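Local coordinates for protein choline kinase (Cryptosporidium parvum, PDB 3MES) that probably transfers the gamma-phosphate of ATP to choline, and perhaps to ethanolamine, at residues B[309-312]-B[317-320]; B[305-310]-B[392-397]. All coordinates share one frame; numbering follows the deposited sequence.

In the fold
Contacts 1 and 2 start from the same piece of chain and lie about 7 Å apart, centre to centre. Strands 307-308 and 318-319 form a small antiparallel hairpin: contact 1 lies at its loop end, while contact 2 carries it onto helix 391-411. Backbone bonds join the two, with Asp-308 N 2.8 Å from Lys-318 O and Lys-320 N 3.0 Å from Ile-306 O. Phe-317 of contact 1 also packs on the helix, its CZ 3.5 Å from Tyr-394 CA. Tyr-309 belongs to both contacts and touches both decamethonium and N-propyl-tartramic acid; its side chain lies about 10 Å from the bound ADP.

Contact 1 of 2, residues B[309-312]-B[317-320]; sequences YCSE and FKFK. With DME (decamethonium ion), chain K; PT3 (N-propyl-tartramic acid), chain L.
Tyr-309 and Phe-317 face each other where the two-stranded hairpin opens into its loop, their CA atoms 4.5 Å apart. The irregular 309-312 bulges at Cys-310 and returns, so that Ser-311 again lies against Phe-317, where 317-320 leads into strand 318-319. The segments meet by side-chain packing. Tyr-309 brings the CD1 corner of its ring to Phe-317 CB, 4.2 Å away, an apolar touch. Phe-317 CG lies between backbone N and carbonyl carbon (chi1 73°), which leads the ring away from 309-312 toward helix 391-411. Two residues past Tyr-309, Ser-311 turns its CB toward the other segment's backbone, 3.6 Å from Phe-317 N, as a small side chain permits. Its OG, set anti to the backbone N (chi1 -176°), makes a weak hydrogen bond to the carbonyl O of Lys-313, in the loop, and packs 3.9 Å from Lys-318 CE. Lys-318 runs extended past the serine, using its methylenes for contact while its ammonium continues outward, as suits an exposed lysine. Tyr-309 also borders the ligands: decamethonium C9 lies over one ring face, offset toward the rim, and Tyr-309 CB is 3.6 Å from C43 of N-propyl-tartramic acid. Its hydroxyl is hydrogen-bonded to Glu-304. Behind the hairpin lies helix 391-411, where Phe-317 packs on Thr-397 and meets Tyr-394 edge-to-face, while Lys-318 pairs through its backbone with Asp-308 of strand 307-308.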
loop_
_atom_site.group_PDB
_atom_site.type_symbol
_atom_site.label_atom_id
_atom_site.label_comp_id
_atom_site.label_asym_id
_atom_site.label_seq_id
_atom_site.Cartn_x
_atom_site.Cartn_y
_atom_site.Cartn_z
ATOM N N TYR B 309 -3.701 0.867 23.400
ATOM C CA TYR B 309 -4.889 1.392 24.068
ATOM C C TYR B 309 -6.047 0.400 24.034
ATOM O O TYR B 309 -7.205 0.781 24.193
ATOM C CB TYR B 309 -5.316 2.725 23.443
ATOM C CG TYR B 309 -4.159 3.664 23.182
ATOM C CD1 TYR B 309 -3.464 4.249 24.232
ATOM C CD2 TYR B 309 -3.757 3.957 21.887
ATOM C CE1 TYR B 309 -2.403 5.102 23.998
ATOM C CE2 TYR B 309 -2.702 4.807 21.643
ATOM C CZ TYR B 309 -2.026 5.377 22.701
ATOM O OH TYR B 309 -0.969 6.225 22.459
ATOM N N CYS B 310 -5.729 -0.874 23.826
ATOM C CA CYS B 310 -6.742 -1.925 23.832
ATOM C C CYS B 310 -6.643 -2.780 25.088
ATOM O O CYS B 310 -6.454 -3.991 25.013
ATOM C CB CYS B 310 -6.616 -2.807 22.590
ATOM S SG CYS B 310 -7.181 -2.029 21.066
ATOM N N SER B 311 -6.765 -2.134 26.243
ATOM C CA SER B 311 -6.745 -2.823 27.525
ATOM C C SER B 311 -8.026 -2.493 28.282
ATOM O O SER B 311 -8.505 -1.359 28.239
ATOM C CB SER B 311 -5.522 -2.396 28.337
ATOM O OG SER B 311 -5.435 -3.113 29.557
ATOM N N GLU B 312 -8.583 -3.483 28.973
ATOM C CA GLU B 312 -9.877 -3.307 29.630
ATOM C C GLU B 312 -9.765 -3.165 31.146
ATOM O O GLU B 312 -10.762 -2.944 31.832
ATOM C CB GLU B 312 -10.826 -4.447 29.253
ATOM C CG GLU B 312 -11.130 -4.498 27.762
ATOM C CD GLU B 312 -11.775 -5.800 27.332
ATOM O OE1 GLU B 312 -11.365 -6.343 26.283
ATOM O OE2 GLU B 312 -12.688 -6.283 28.039
ATOM N N PHE B 317 -4.385 0.872 29.391
ATOM C CA PHE B 317 -3.428 0.961 28.302
ATOM C C PHE B 317 -2.160 0.239 28.735
ATOM O O PHE B 317 -1.792 0.275 29.908
ATOM C CB PHE B 317 -3.124 2.420 27.950
ATOM C CG PHE B 317 -2.267 3.125 28.966
ATOM C CD1 PHE B 317 -0.893 2.946 28.974
ATOM C CD2 PHE B 317 -2.835 3.964 29.911
ATOM C CE1 PHE B 317 -0.102 3.589 29.904
ATOM C CE2 PHE B 317 -2.049 4.611 30.844
ATOM C CZ PHE B 317 -0.680 4.423 30.840
ATOM N N LYS B 318 -1.509 -0.434 27.793
ATOM C CA LYS B 318 -0.247 -1.109 28.069
ATOM C C LYS B 318 0.867 -0.417 27.307
ATOM O O LYS B 318 0.650 0.107 26.212
ATOM C CB LYS B 318 -0.301 -2.577 27.645
ATOM C CG LYS B 318 -1.521 -3.346 28.118
ATOM C CD LYS B 318 -1.549 -4.724 27.473
ATOM C CE LYS B 318 -2.868 -5.433 27.719
ATOM N NZ LYS B 318 -3.012 -6.625 26.837
ATOM N N PHE B 319 2.062 -0.422 27.884
ATOM C CA PHE B 319 3.213 0.188 27.238
ATOM C C PHE B 319 4.421 -0.735 27.292
ATOM O O PHE B 319 4.624 -1.458 28.267
ATOM C CB PHE B 319 3.546 1.536 27.885
ATOM C CG PHE B 319 3.999 1.431 29.315
ATOM C CD1 PHE B 319 5.349 1.324 29.623
ATOM C CD2 PHE B 319 3.081 1.448 30.351
ATOM C CE1 PHE B 319 5.771 1.230 30.937
ATOM C CE2 PHE B 319 3.498 1.356 31.669
ATOM C CZ PHE B 319 4.845 1.246 31.961
ATOM N N LYS B 320 5.214 -0.716 26.228
ATOM C CA LYS B 320 6.465 -1.461 26.198
ATOM C C LYS B 320 7.536 -0.665 25.462
ATOM O O LYS B 320 7.572 -0.622 24.233
ATOM C CB LYS B 320 6.265 -2.847 25.580
ATOM C CG LYS B 320 5.748 -3.880 26.576
ATOM C CD LYS B 320 5.226 -5.131 25.884
ATOM C CE LYS B 320 3.927 -4.850 25.141
ATOM N NZ LYS B 320 3.355 -6.083 24.527
HETATM N N1 DME K . -10.587 1.964 22.443
HETATM C C2 DME K . -11.008 2.901 23.498
HETATM C C3 DME K . -10.382 4.278 23.250
HETATM C C4 DME K . -10.472 5.157 24.503
HETATM C C5 DME K . -9.907 6.559 24.248
HETATM C C6 DME K . -8.386 6.525 24.062
HETATM C C7 DME K . -7.669 7.291 25.180
HETATM C C8 DME K . -6.832 8.441 24.615
HETATM C C9 DME K . -5.382 8.018 24.370
HETATM C C10 DME K . -4.860 8.597 23.052
HETATM C C11 DME K . -3.372 8.935 23.152
HETATM N N12 DME K . -2.914 9.572 21.907
HETATM C C13 DME K . -10.384 0.625 23.019
HETATM C C14 DME K . -11.631 1.901 21.408
HETATM C C15 DME K . -9.324 2.431 21.846
HETATM C C16 DME K . -3.179 8.690 20.761
HETATM C C17 DME K . -3.632 10.841 21.721
HETATM C C18 DME K . -1.465 9.820 21.999
HETATM O O1 PT3 L . -9.152 11.353 18.393
HETATM O O11 PT3 L . -9.927 12.430 20.189
HETATM C C1 PT3 L . -9.363 11.470 19.620
HETATM C C2 PT3 L . -8.861 10.332 20.503
HETATM O O2 PT3 L . -9.238 10.543 21.867
HETATM C C3 PT3 L . -7.341 10.286 20.380
HETATM O O3 PT3 L . -6.735 10.454 21.663
HETATM C C4 PT3 L . -6.971 8.934 19.790
HETATM O O41 PT3 L . -6.018 8.823 19.021
HETATM N N4 PT3 L . -7.776 7.938 20.151
HETATM C C41 PT3 L . -7.585 6.563 19.664
HETATM C C42 PT3 L . -8.366 5.588 20.547
HETATM C C43 PT3 L . -7.429 4.567 21.194
#

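Contact 2 of 2, residues B[305-310]-B[392-397]; sequences YIYDYC and TEYANT. With MG (magnesium ion), chain M; DME (decamethonium ion), chain K; PT3 (N-propyl-tartramic acid), chain L.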
loop_
_atom_site.group_PDB
_atom_site.type_symbol
_atom_site.label_atom_id
_atom_site.label_comp_id
_atom_site.label_asym_id
_atom_site.label_seq_id
_atom_site.Cartn_x
_atom_site.Cartn_y
_atom_site.Cartn_z
ATOM N N TYR B 305 4.219 2.767 18.616
ATOM C CA TYR B 305 4.636 1.373 18.675
ATOM C C TYR B 305 4.639 0.907 20.125
ATOM O O TYR B 305 4.493 -0.283 20.407
ATOM C CB TYR B 305 6.031 1.200 18.065
ATOM C CG TYR B 305 6.027 1.021 16.562
ATOM C CD1 TYR B 305 6.383 -0.192 15.987
ATOM C CD2 TYR B 305 5.661 2.062 15.720
ATOM C CE1 TYR B 305 6.380 -0.362 14.617
ATOM C CE2 TYR B 305 5.655 1.901 14.348
ATOM C CZ TYR B 305 6.015 0.689 13.802
ATOM O OH TYR B 305 6.006 0.526 12.435
ATOM N N ILE B 306 4.787 1.860 21.038
ATOM C CA ILE B 306 4.944 1.566 22.460
ATOM C C ILE B 306 3.620 1.489 23.219
ATOM O O ILE B 306 3.528 0.820 24.247
ATOM C CB ILE B 306 5.827 2.627 23.144
ATOM C CG1 ILE B 306 7.222 2.654 22.509
ATOM C CG2 ILE B 306 5.908 2.370 24.641
ATOM C CD1 ILE B 306 8.044 3.881 22.879
ATOM N N TYR B 307 2.596 2.170 22.713
ATOM C CA TYR B 307 1.350 2.308 23.467
ATOM C C TYR B 307 0.172 1.546 22.871
ATOM O O TYR B 307 -0.234 1.779 21.733
ATOM C CB TYR B 307 1.020 3.788 23.671
ATOM C CG TYR B 307 2.218 4.554 24.172
ATOM C CD1 TYR B 307 2.642 4.429 25.489
ATOM C CD2 TYR B 307 2.952 5.369 23.322
ATOM C CE1 TYR B 307 3.752 5.113 25.949
ATOM C CE2 TYR B 307 4.064 6.054 23.776
ATOM C CZ TYR B 307 4.460 5.921 25.088
ATOM O OH TYR B 307 5.565 6.602 25.543
ATOM N N ASP B 308 -0.362 0.624 23.663
ATOM C CA ASP B 308 -1.511 -0.176 23.276
ATOM C C ASP B 308 -2.717 0.286 24.081
ATOM O O ASP B 308 -2.751 0.125 25.298
ATOM C CB ASP B 308 -1.228 -1.653 23.549
ATOM C CG ASP B 308 -2.266 -2.576 22.943
ATOM O OD1 ASP B 308 -3.067 -2.115 22.103
ATOM O OD2 ASP B 308 -2.275 -3.768 23.307
ATOM N N TYR B 309 -3.701 0.867 23.400
ATOM C CA TYR B 309 -4.889 1.392 24.068
ATOM C C TYR B 309 -6.047 0.400 24.034
ATOM O O TYR B 309 -7.205 0.781 24.193
ATOM C CB TYR B 309 -5.316 2.725 23.443
ATOM C CG TYR B 309 -4.159 3.664 23.182
ATOM C CD1 TYR B 309 -3.464 4.249 24.232
ATOM C CD2 TYR B 309 -3.757 3.957 21.887
ATOM C CE1 TYR B 309 -2.403 5.102 23.998
ATOM C CE2 TYR B 309 -2.702 4.807 21.643
ATOM C CZ TYR B 309 -2.026 5.377 22.701
ATOM O OH TYR B 309 -0.969 6.225 22.459
ATOM N N CYS B 310 -5.729 -0.874 23.826
ATOM C CA CYS B 310 -6.742 -1.925 23.832
ATOM C C CYS B 310 -6.643 -2.780 25.088
ATOM O O CYS B 310 -6.454 -3.991 25.013
ATOM C CB CYS B 310 -6.616 -2.807 22.590
ATOM S SG CYS B 310 -7.181 -2.029 21.066
ATOM N N THR B 392 -4.143 10.475 33.892
ATOM C CA THR B 392 -3.039 10.893 34.757
ATOM C C THR B 392 -1.882 9.901 34.701
ATOM O O THR B 392 -0.719 10.293 34.597
ATOM C CB THR B 392 -3.482 11.054 36.223
ATOM O OG1 THR B 392 -4.530 12.027 36.309
ATOM C CG2 THR B 392 -2.315 11.509 37.077
ATOM N N GLU B 393 -2.205 8.615 34.772
ATOM C CA GLU B 393 -1.182 7.580 34.710
ATOM C C GLU B 393 -0.522 7.565 33.337
ATOM O O GLU B 393 0.676 7.301 33.218
ATOM C CB GLU B 393 -1.776 6.206 35.029
ATOM C CG GLU B 393 -0.733 5.108 35.179
ATOM C CD GLU B 393 0.304 5.435 36.236
ATOM O OE1 GLU B 393 -0.034 6.159 37.198
ATOM O OE2 GLU B 393 1.457 4.972 36.105
ATOM N N TYR B 394 -1.305 7.850 32.300
ATOM C CA TYR B 394 -0.773 7.874 30.942
ATOM C C TYR B 394 0.200 9.030 30.752
ATOM O O TYR B 394 1.210 8.893 30.064
ATOM C CB TYR B 394 -1.894 7.958 29.903
ATOM C CG TYR B 394 -1.379 8.025 28.483
ATOM C CD1 TYR B 394 -0.805 6.914 27.881
ATOM C CD2 TYR B 394 -1.457 9.200 27.749
ATOM C CE1 TYR B 394 -0.326 6.969 26.588
ATOM C CE2 TYR B 394 -0.983 9.264 26.453
ATOM C CZ TYR B 394 -0.419 8.145 25.878
ATOM O OH TYR B 394 0.053 8.200 24.588
ATOM N N ALA B 395 -0.114 10.167 31.363
ATOM C CA ALA B 395 0.758 11.331 31.302
ATOM C C ALA B 395 2.078 11.035 32.008
ATOM O O ALA B 395 3.152 11.336 31.488
ATOM C CB ALA B 395 0.075 12.536 31.922
ATOM N N ASN B 396 1.987 10.442 33.195
ATOM C CA ASN B 396 3.171 10.026 33.937
ATOM C C ASN B 396 4.085 9.174 33.070
ATOM O O ASN B 396 5.308 9.288 33.133
ATOM C CB ASN B 396 2.769 9.227 35.179
ATOM C CG ASN B 396 2.252 10.104 36.299
ATOM O OD1 ASN B 396 1.682 9.612 37.272
ATOM N ND2 ASN B 396 2.454 11.411 36.170
ATOM N N THR B 397 3.477 8.318 32.258
ATOM C CA THR B 397 4.232 7.414 31.404
ATOM C C THR B 397 4.949 8.166 30.285
ATOM O O THR B 397 6.154 7.996 30.089
ATOM C CB THR B 397 3.328 6.313 30.819
ATOM O OG1 THR B 397 2.668 5.626 31.889
ATOM C CG2 THR B 397 4.148 5.315 30.016
HETATM MG MG MG M . -0.037 2.961 19.817
HETATM N N1 DME K . -10.587 1.964 22.443
HETATM C C2 DME K . -11.008 2.901 23.498
HETATM C C3 DME K . -10.382 4.278 23.250
HETATM C C4 DME K . -10.472 5.157 24.503
HETATM C C5 DME K . -9.907 6.559 24.248
HETATM C C6 DME K . -8.386 6.525 24.062
HETATM C C7 DME K . -7.669 7.291 25.180
HETATM C C8 DME K . -6.832 8.441 24.615
HETATM C C9 DME K . -5.382 8.018 24.370
HETATM C C10 DME K . -4.860 8.597 23.052
HETATM C C11 DME K . -3.372 8.935 23.152
HETATM N N12 DME K . -2.914 9.572 21.907
HETATM C C13 DME K . -10.384 0.625 23.019
HETATM C C14 DME K . -11.631 1.901 21.408
HETATM C C15 DME K . -9.324 2.431 21.846
HETATM C C16 DME K . -3.179 8.690 20.761
HETATM C C17 DME K . -3.632 10.841 21.721
HETATM C C18 DME K . -1.465 9.820 21.999
HETATM O O1 PT3 L . -9.152 11.353 18.393
HETATM O O11 PT3 L . -9.927 12.430 20.189
HETATM C C1 PT3 L . -9.363 11.470 19.620
HETATM C C2 PT3 L . -8.861 10.332 20.503
HETATM O O2 PT3 L . -9.238 10.543 21.867
HETATM C C3 PT3 L . -7.341 10.286 20.380
HETATM O O3 PT3 L . -6.735 10.454 21.663
HETATM C C4 PT3 L . -6.971 8.934 19.790
HETATM O O41 PT3 L . -6.018 8.823 19.021
HETATM N N4 PT3 L . -7.776 7.938 20.151
HETATM C C41 PT3 L . -7.585 6.563 19.664
HETATM C C42 PT3 L . -8.366 5.588 20.547
HETATM C C43 PT3 L . -7.429 4.567 21.194
#
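An aromatic cluster of Tyr-307, Tyr-309 and Tyr-394, the last two lining the decamethonium pocket, joins strand 307-308 to helix 391-411. Tyr-394 CG stands anti to the backbone N (chi1 178°), which carries the ring off the helix to meet both strand-side tyrosines; it is the ring the two stacks share. Its edge meets the face of Tyr-307 in a T-shaped pair, centroids 5.7 Å apart and planes at 77°, with Tyr-394 CE1 4.1 Å from Tyr-307 CD1. The second pair reverses the roles: the edge of Tyr-309 is directed toward the face of Tyr-394, offset edge-to-face, the planes turned by 69°, and the CE1 atoms of Tyr-309 and Tyr-394 approach to 3.8 Å. Tyr-309 OH and Tyr-394 OH are 3.1 Å apart. Tyr-309 OH is hydrogen-bonded to Glu-304, and Tyr-394 OH to Arg-398. Tyrosine suits these places because its ring packs in the buried interior while its hydroxyl reaches a polar group; likewise, Tyr-307 OH is hydrogen-bonded to His-401. Tyr-394 OH lies over one face of Tyr-307 and Ile-306 CG2 over the opposite face, both offset toward the rim; Thr-397 CG2 comes to the edge at CE1. Thr-397 turns its hydroxyl back to its own helix, where OG1 bonds to Glu-393 O at 2.9 Å, and so presents the methyl to the ring. Tyr-307 O binds magnesium at 2.3 Å, with the backbone O of Glu-304 and the carboxylate OE2 of Glu-271. Tyr-394 OH lies 3.4 Å from decamethonium C18, a quaternary ammonium methyl. Trp-371, Trp-374 and Phe-389 belong to the same pocket, together with the acidic Asp-268 and Glu-304, an aromatic and acidic lining as in choline-binding sites.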